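Local coordinates for interleukin-2 receptor subunit beta (Mus musculus, PDB 6DG5), which probably serves as a signalling receptor subunit for interleukin-2, carrying the cytokine's growth signal into the cell and taking part in receptor-mediated endocytosis, at residues C33-K38 against C60-G65; W127-V132 against L140-R145. All blocks are in the same frame, centred on the assembly; numbering follows the deposited sequence.

Contact 1: residues C33-K38 against C60-G65. With NAG (2-acetamido-2-deoxy-beta-D-glucopyranose), chain E; NAG (2-acetamido-2-deoxy-beta-D-glucopyranose), chain C.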
loop_
_atom_site.group_PDB
_atom_site.type_symbol
_atom_site.label_atom_id
_atom_site.label_comp_id
_atom_site.label_asym_id
_atom_site.label_seq_id
_atom_site.Cartn_x
_atom_site.Cartn_y
_atom_site.Cartn_z
ATOM N N CYS B 33 24.293 26.838 -17.419
ATOM C CA CYS B 33 22.842 26.704 -17.411
ATOM C C CYS B 33 22.409 26.091 -16.089
ATOM O O CYS B 33 23.095 25.221 -15.546
ATOM C CB CYS B 33 22.342 25.830 -18.568
ATOM S SG CYS B 33 22.605 26.486 -20.232
ATOM N N HIS B 34 21.263 26.537 -15.580
ATOM C CA HIS B 34 20.759 26.100 -14.286
ATOM C C HIS B 34 19.330 25.593 -14.427
ATOM O O HIS B 34 18.662 25.815 -15.440
ATOM C CB HIS B 34 20.822 27.226 -13.247
ATOM C CG HIS B 34 22.188 27.452 -12.678
ATOM N ND1 HIS B 34 23.303 27.630 -13.466
ATOM C CD2 HIS B 34 22.617 27.530 -11.395
ATOM C CE1 HIS B 34 24.361 27.808 -12.696
ATOM N NE2 HIS B 34 23.972 27.752 -11.434
ATOM N N VAL B 35 18.866 24.901 -13.388
ATOM C CA VAL B 35 17.519 24.343 -13.333
ATOM C C VAL B 35 16.838 24.877 -12.081
ATOM O O VAL B 35 17.313 24.642 -10.964
ATOM C CB VAL B 35 17.531 22.807 -13.334
ATOM C CG1 VAL B 35 16.136 22.267 -13.058
ATOM C CG2 VAL B 35 18.056 22.280 -14.659
ATOM N N HIS B 36 15.731 25.592 -12.267
ATOM C CA HIS B 36 14.953 26.138 -11.164
ATOM C C HIS B 36 13.695 25.306 -10.963
ATOM O O HIS B 36 13.004 24.973 -11.931
ATOM C CB HIS B 36 14.578 27.598 -11.427
ATOM C CG HIS B 36 15.693 28.563 -11.183
ATOM N ND1 HIS B 36 16.944 28.415 -11.742
ATOM C CD2 HIS B 36 15.745 29.693 -10.439
ATOM C CE1 HIS B 36 17.718 29.413 -11.354
ATOM N NE2 HIS B 36 17.015 30.202 -10.563
ATOM N N ALA B 37 13.401 24.974 -9.708
ATOM C CA ALA B 37 12.213 24.209 -9.358
ATOM C C ALA B 37 11.503 24.894 -8.201
ATOM O O ALA B 37 12.130 25.208 -7.184
ATOM C CB ALA B 37 12.572 22.766 -8.987
ATOM N N LYS B 38 10.201 25.126 -8.358
ATOM C CA LYS B 38 9.399 25.798 -7.339
ATOM C C LYS B 38 8.049 25.106 -7.230
ATOM O O LYS B 38 7.282 25.079 -8.198
ATOM C CB LYS B 38 9.222 27.286 -7.665
ATOM C CG LYS B 38 8.864 27.582 -9.114
ATOM N N CYS B 60 21.328 17.281 -13.689
ATOM C CA CYS B 60 21.161 18.172 -12.550
ATOM C C CYS B 60 20.518 17.381 -11.422
ATOM O O CYS B 60 19.720 16.473 -11.666
ATOM C CB CYS B 60 20.288 19.377 -12.913
ATOM S SG CYS B 60 20.836 20.985 -12.303
ATOM N N ASN B 61 20.862 17.731 -10.184
ATOM C CA ASN B 61 20.358 17.024 -9.010
ATOM C C ASN B 61 19.767 18.028 -8.030
ATOM O O ASN B 61 20.503 18.790 -7.394
ATOM C CB ASN B 61 21.459 16.196 -8.350
ATOM C CG ASN B 61 21.829 14.978 -9.165
ATOM O OD1 ASN B 61 21.011 14.452 -9.921
ATOM N ND2 ASN B 61 23.066 14.522 -9.019
ATOM N N LEU B 62 18.442 18.020 -7.907
ATOM C CA LEU B 62 17.735 18.865 -6.948
ATOM C C LEU B 62 17.540 18.061 -5.669
ATOM O O LEU B 62 16.698 17.162 -5.610
ATOM C CB LEU B 62 16.402 19.331 -7.524
ATOM C CG LEU B 62 16.472 20.261 -8.736
ATOM C CD1 LEU B 62 15.254 20.072 -9.629
ATOM C CD2 LEU B 62 16.585 21.708 -8.284
ATOM N N ILE B 63 18.324 18.375 -4.643
ATOM C CA ILE B 63 18.203 17.725 -3.342
ATOM C C ILE B 63 17.199 18.527 -2.521
ATOM O O ILE B 63 17.487 19.645 -2.088
ATOM C CB ILE B 63 19.557 17.616 -2.631
ATOM C CG1 ILE B 63 20.494 16.683 -3.402
ATOM C CG2 ILE B 63 19.366 17.115 -1.208
ATOM C CD1 ILE B 63 21.431 17.399 -4.348
ATOM N N LEU B 64 16.015 17.955 -2.310
ATOM C CA LEU B 64 14.888 18.676 -1.730
ATOM C C LEU B 64 14.760 18.516 -0.219
ATOM O O LEU B 64 13.853 19.111 0.372
ATOM C CB LEU B 64 13.577 18.222 -2.383
ATOM C CG LEU B 64 13.106 18.922 -3.658
ATOM C CD1 LEU B 64 13.974 18.559 -4.841
ATOM C CD2 LEU B 64 11.655 18.573 -3.933
ATOM N N GLY B 65 15.625 17.729 0.424
ATOM C CA GLY B 65 15.470 17.453 1.835
ATOM C C GLY B 65 16.805 17.359 2.544
ATOM O O GLY B 65 17.871 17.343 1.923
HETATM C C1 NAG E . 20.221 12.313 -6.447
HETATM C C2 NAG E . 21.400 11.670 -5.694
HETATM C C3 NAG E . 22.597 11.443 -6.625
HETATM C C4 NAG E . 22.183 10.755 -7.919
HETATM C C5 NAG E . 21.055 11.554 -8.556
HETATM C C6 NAG E . 20.529 10.968 -9.846
HETATM C C7 NAG E . 21.426 12.271 -3.309
HETATM C C8 NAG E . 21.934 13.242 -2.286
HETATM N N2 NAG E . 21.795 12.505 -4.572
HETATM O O3 NAG E . 23.578 10.665 -5.950
HETATM O O4 NAG E . 23.309 10.711 -8.789
HETATM O O5 NAG E . 19.955 11.586 -7.640
HETATM O O6 NAG E . 19.189 10.518 -9.709
HETATM O O7 NAG E . 20.716 11.318 -3.006
HETATM C C1 NAG C . 23.500 9.439 -9.455
HETATM C C2 NAG C . 24.318 9.735 -10.714
HETATM C C3 NAG C . 24.599 8.448 -11.483
HETATM C C4 NAG C . 25.199 7.384 -10.572
HETATM C C5 NAG C . 24.338 7.213 -9.319
HETATM C C6 NAG C . 24.928 6.262 -8.302
HETATM C C7 NAG C . 23.791 12.015 -11.458
HETATM C C8 NAG C . 22.992 12.852 -12.407
HETATM N N2 NAG C . 23.627 10.693 -11.562
HETATM O O3 NAG C . 25.487 8.727 -12.559
HETATM O O4 NAG C . 25.254 6.155 -11.292
HETATM O O5 NAG C . 24.184 8.477 -8.657
HETATM O O6 NAG C . 25.960 6.882 -7.548
HETATM O O7 NAG C . 24.549 12.512 -10.631
#
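The flat amide of Asn61 meets two linked sugars. Its OD1 lies alongside C5 and C6 of the chain E NAG. Its ND2 gives a fairly straight hydrogen bond to O7, the acetamide oxygen of the chain C NAG, at 3.0 Å with an angle of 160° at the hydrogen. OD1 is also hydrogen-bonded to Ser19 OG, a hydroxyl that lies near Cys60 O as well. The amide thus has a polar partner at each end, which limits its freedom to turn. Replacing Asn61 with an alanine would take away the amide, and O7 of the chain C NAG is likely to lose its ND2 donor, with Ser19 OG left only Cys60 O of the pair. Ile63 CG1 adds an apolar touch on C8 of the chain E NAG, 3.9 Å away.

The side-chain contacts between 33-38 and 60-65 are apolar. Strands 33-39 and 57-63 flank 46-54 in one antiparallel sheet. Their segment axes pass 8.4 Å apart, 33° from parallel, and the side chains meet over one face of the middle strand. Val35 CG2 rests on Cys60 SG at 3.9 Å, and CG1, opposite the backbone N (chi1 171°), faces Leu62 CD1 at 4.2 Å. The side chains of Val35 and Leu62 cross at about a right angle. Leu62 CD1 also meets Ala37 CB at 3.9 Å. Cys60 SG is bound in a disulfide to Cys48 of the middle strand. The chemistry thus divides along 60-63: Cys60 and Leu62 bury sulfur and methyls in the N-terminal domain, while Asn61 and Ile63 meet the glycan.

Contact 2: residues W127-V132 against L140-R145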
loop_
_atom_site.group_PDB
_atom_site.type_symbol
_atom_site.label_atom_id
_atom_site.label_comp_id
_atom_site.label_asym_id
_atom_site.label_seq_id
_atom_site.Cartn_x
_atom_site.Cartn_y
_atom_site.Cartn_z
ATOM N N TRP B 127 18.449 -8.761 -1.200
ATOM C CA TRP B 127 18.776 -7.384 -1.544
ATOM C C TRP B 127 17.916 -6.435 -0.719
ATOM O O TRP B 127 16.738 -6.707 -0.477
ATOM C CB TRP B 127 18.580 -7.106 -3.040
ATOM C CG TRP B 127 17.208 -7.411 -3.559
ATOM C CD1 TRP B 127 16.114 -6.596 -3.518
ATOM C CD2 TRP B 127 16.790 -8.612 -4.219
ATOM N NE1 TRP B 127 15.039 -7.219 -4.104
ATOM C CE2 TRP B 127 15.428 -8.456 -4.544
ATOM C CE3 TRP B 127 17.434 -9.803 -4.564
ATOM C CZ2 TRP B 127 14.698 -9.449 -5.193
ATOM C CZ3 TRP B 127 16.708 -10.787 -5.210
ATOM C CH2 TRP B 127 15.354 -10.604 -5.518
ATOM N N LYS B 128 18.519 -5.329 -0.294
ATOM C CA LYS B 128 17.846 -4.291 0.469
ATOM C C LYS B 128 17.526 -3.100 -0.428
ATOM O O LYS B 128 18.133 -2.907 -1.485
ATOM C CB LYS B 128 18.713 -3.841 1.650
ATOM C CG LYS B 128 18.998 -4.925 2.684
ATOM C CD LYS B 128 19.907 -4.397 3.789
ATOM C CE LYS B 128 19.945 -5.332 4.992
ATOM N NZ LYS B 128 20.552 -6.653 4.676
ATOM N N VAL B 129 16.560 -2.294 0.010
ATOM C CA VAL B 129 16.113 -1.131 -0.747
ATOM C C VAL B 129 16.187 0.108 0.132
ATOM O O VAL B 129 16.118 0.029 1.363
ATOM C CB VAL B 129 14.683 -1.316 -1.298
ATOM C CG1 VAL B 129 14.667 -2.397 -2.365
ATOM C CG2 VAL B 129 13.727 -1.657 -0.172
ATOM N N SER B 130 16.329 1.265 -0.514
ATOM C CA SER B 130 16.431 2.540 0.178
ATOM C C SER B 130 15.621 3.593 -0.563
ATOM O O SER B 130 15.326 3.456 -1.753
ATOM C CB SER B 130 17.890 3.003 0.306
ATOM O OG SER B 130 18.618 2.178 1.197
ATOM N N GLN B 131 15.264 4.653 0.167
ATOM C CA GLN B 131 14.586 5.823 -0.396
ATOM C C GLN B 131 13.265 5.451 -1.066
ATOM O O GLN B 131 12.897 6.003 -2.106
ATOM C CB GLN B 131 15.497 6.569 -1.373
ATOM C CG GLN B 131 16.432 7.556 -0.703
ATOM C CD GLN B 131 17.819 7.536 -1.300
ATOM O OE1 GLN B 131 18.155 8.356 -2.154
ATOM N NE2 GLN B 131 18.638 6.593 -0.851
ATOM N N VAL B 132 12.545 4.508 -0.468
ATOM C CA VAL B 132 11.230 4.101 -0.949
ATOM C C VAL B 132 10.183 4.736 -0.048
ATOM O O VAL B 132 10.189 4.526 1.171
ATOM C CB VAL B 132 11.084 2.572 -0.978
ATOM C CG1 VAL B 132 9.718 2.191 -1.525
ATOM C CG2 VAL B 132 12.188 1.952 -1.814
ATOM N N LEU B 140 5.625 -2.286 -4.212
ATOM C CA LEU B 140 6.956 -2.578 -4.728
ATOM C C LEU B 140 6.933 -3.788 -5.650
ATOM O O LEU B 140 6.186 -4.746 -5.433
ATOM C CB LEU B 140 7.933 -2.816 -3.578
ATOM C CG LEU B 140 8.409 -1.567 -2.839
ATOM C CD1 LEU B 140 9.252 -1.947 -1.633
ATOM C CD2 LEU B 140 9.185 -0.660 -3.777
ATOM N N GLU B 141 7.764 -3.737 -6.687
ATOM C CA GLU B 141 7.874 -4.798 -7.674
ATOM C C GLU B 141 9.340 -4.939 -8.050
ATOM O O GLU B 141 10.063 -3.943 -8.113
ATOM C CB GLU B 141 7.030 -4.488 -8.915
ATOM C CG GLU B 141 6.601 -5.702 -9.713
ATOM C CD GLU B 141 5.548 -5.364 -10.750
ATOM O OE1 GLU B 141 5.886 -4.683 -11.742
ATOM O OE2 GLU B 141 4.380 -5.766 -10.565
ATOM N N PHE B 142 9.777 -6.171 -8.297
ATOM C CA PHE B 142 11.185 -6.436 -8.548
ATOM C C PHE B 142 11.364 -7.253 -9.817
ATOM O O PHE B 142 10.542 -8.119 -10.135
ATOM C CB PHE B 142 11.829 -7.164 -7.368
ATOM C CG PHE B 142 11.892 -6.342 -6.117
ATOM C CD1 PHE B 142 12.939 -5.464 -5.905
ATOM C CD2 PHE B 142 10.902 -6.446 -5.153
ATOM C CE1 PHE B 142 13.003 -4.706 -4.755
ATOM C CE2 PHE B 142 10.960 -5.690 -4.001
ATOM C CZ PHE B 142 12.012 -4.817 -3.802
ATOM N N GLU B 143 12.448 -6.965 -10.534
ATOM C CA GLU B 143 12.844 -7.704 -11.726
ATOM C C GLU B 143 14.338 -7.966 -11.640
ATOM O O GLU B 143 15.126 -7.028 -11.472
ATOM C CB GLU B 143 12.510 -6.929 -13.004
ATOM C CG GLU B 143 11.474 -7.591 -13.899
ATOM C CD GLU B 143 11.365 -6.920 -15.257
ATOM O OE1 GLU B 143 12.274 -6.137 -15.607
ATOM O OE2 GLU B 143 10.373 -7.174 -15.972
ATOM N N ALA B 144 14.726 -9.233 -11.749
ATOM C CA ALA B 144 16.125 -9.630 -11.730
ATOM C C ALA B 144 16.480 -10.336 -13.031
ATOM O O ALA B 144 15.617 -10.923 -13.693
ATOM C CB ALA B 144 16.432 -10.545 -10.534
ATOM N N ARG B 145 17.757 -10.275 -13.402
ATOM C CA ARG B 145 18.244 -10.982 -14.577
ATOM C C ARG B 145 19.506 -11.757 -14.231
ATOM O O ARG B 145 20.434 -11.211 -13.625
ATOM C CB ARG B 145 18.500 -10.026 -15.753
ATOM C CG ARG B 145 19.473 -8.887 -15.500
ATOM C CD ARG B 145 19.603 -8.042 -16.759
ATOM N NE ARG B 145 20.535 -6.930 -16.613
ATOM C CZ ARG B 145 20.809 -6.062 -17.582
ATOM N NH1 ARG B 145 20.220 -6.182 -18.764
ATOM N NH2 ARG B 145 21.669 -5.076 -17.374
#
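Trp127 brings its indole nitrogen over one face of the Phe142 ring. NE1 lies 3.3 Å from Phe142 CD1, above the plane but shifted toward the rim. The five-membered ring of Trp127 and the ring of Phe142 have centroids 4.8 Å apart and planes inclined at 56°, an oblique pair. The two side chains run past one another, pointing opposite ways. Trp127 reaches this place with CG between its backbone N and carbonyl carbon (chi1 56°). Val129 comes to Phe142 from another side. Its CG1 meets CE1 at the edge of the ring, near the ring plane, at 3.7 Å. A separate touch lies farther along: Val132 CG1 packs on Leu140 CD2, also at 3.7 Å.

The next shell packs against these groups from strands 111-118, 157-161 and 178-187. Trp127 also rests on Leu113 and Val183, and Phe142 on Leu161 and Val185. Beyond the core, Gln131 N bonds to Glu69 of the N-terminal domain, and Arg145 makes a cation-pi contact with Trp198 of the WSXWS motif.

The contact joins the two sheets of the fibronectin type-III domain. Strand 123-128 is the middle of a three-stranded sheet, between 111-118 and 167-170. Strand 140-148 lies in the facing four-stranded sheet, between 157-161 and 178-187. The aromatic pair is thus part of the packing between the two sheets of the sandwich.

In the fold
The two contacts lie in different domains of the extracellular part of the receptor. Contact 1 comes first along the chain and closes before contact 2 opens. It belongs to the N-terminal domain, while contact 2 belongs to the fibronectin type-III domain that follows. They share no strand and no sheet. Their centres are 26 Å apart, on opposite sides of the chain's centre, and their nearest atoms are about 9 Å apart, so they do not touch. Each is a buried core contact of its own beta domain. Two such domains in series form the cytokine-binding module of type I cytokine receptors, in which the cytokine is typically bound near the bend between them.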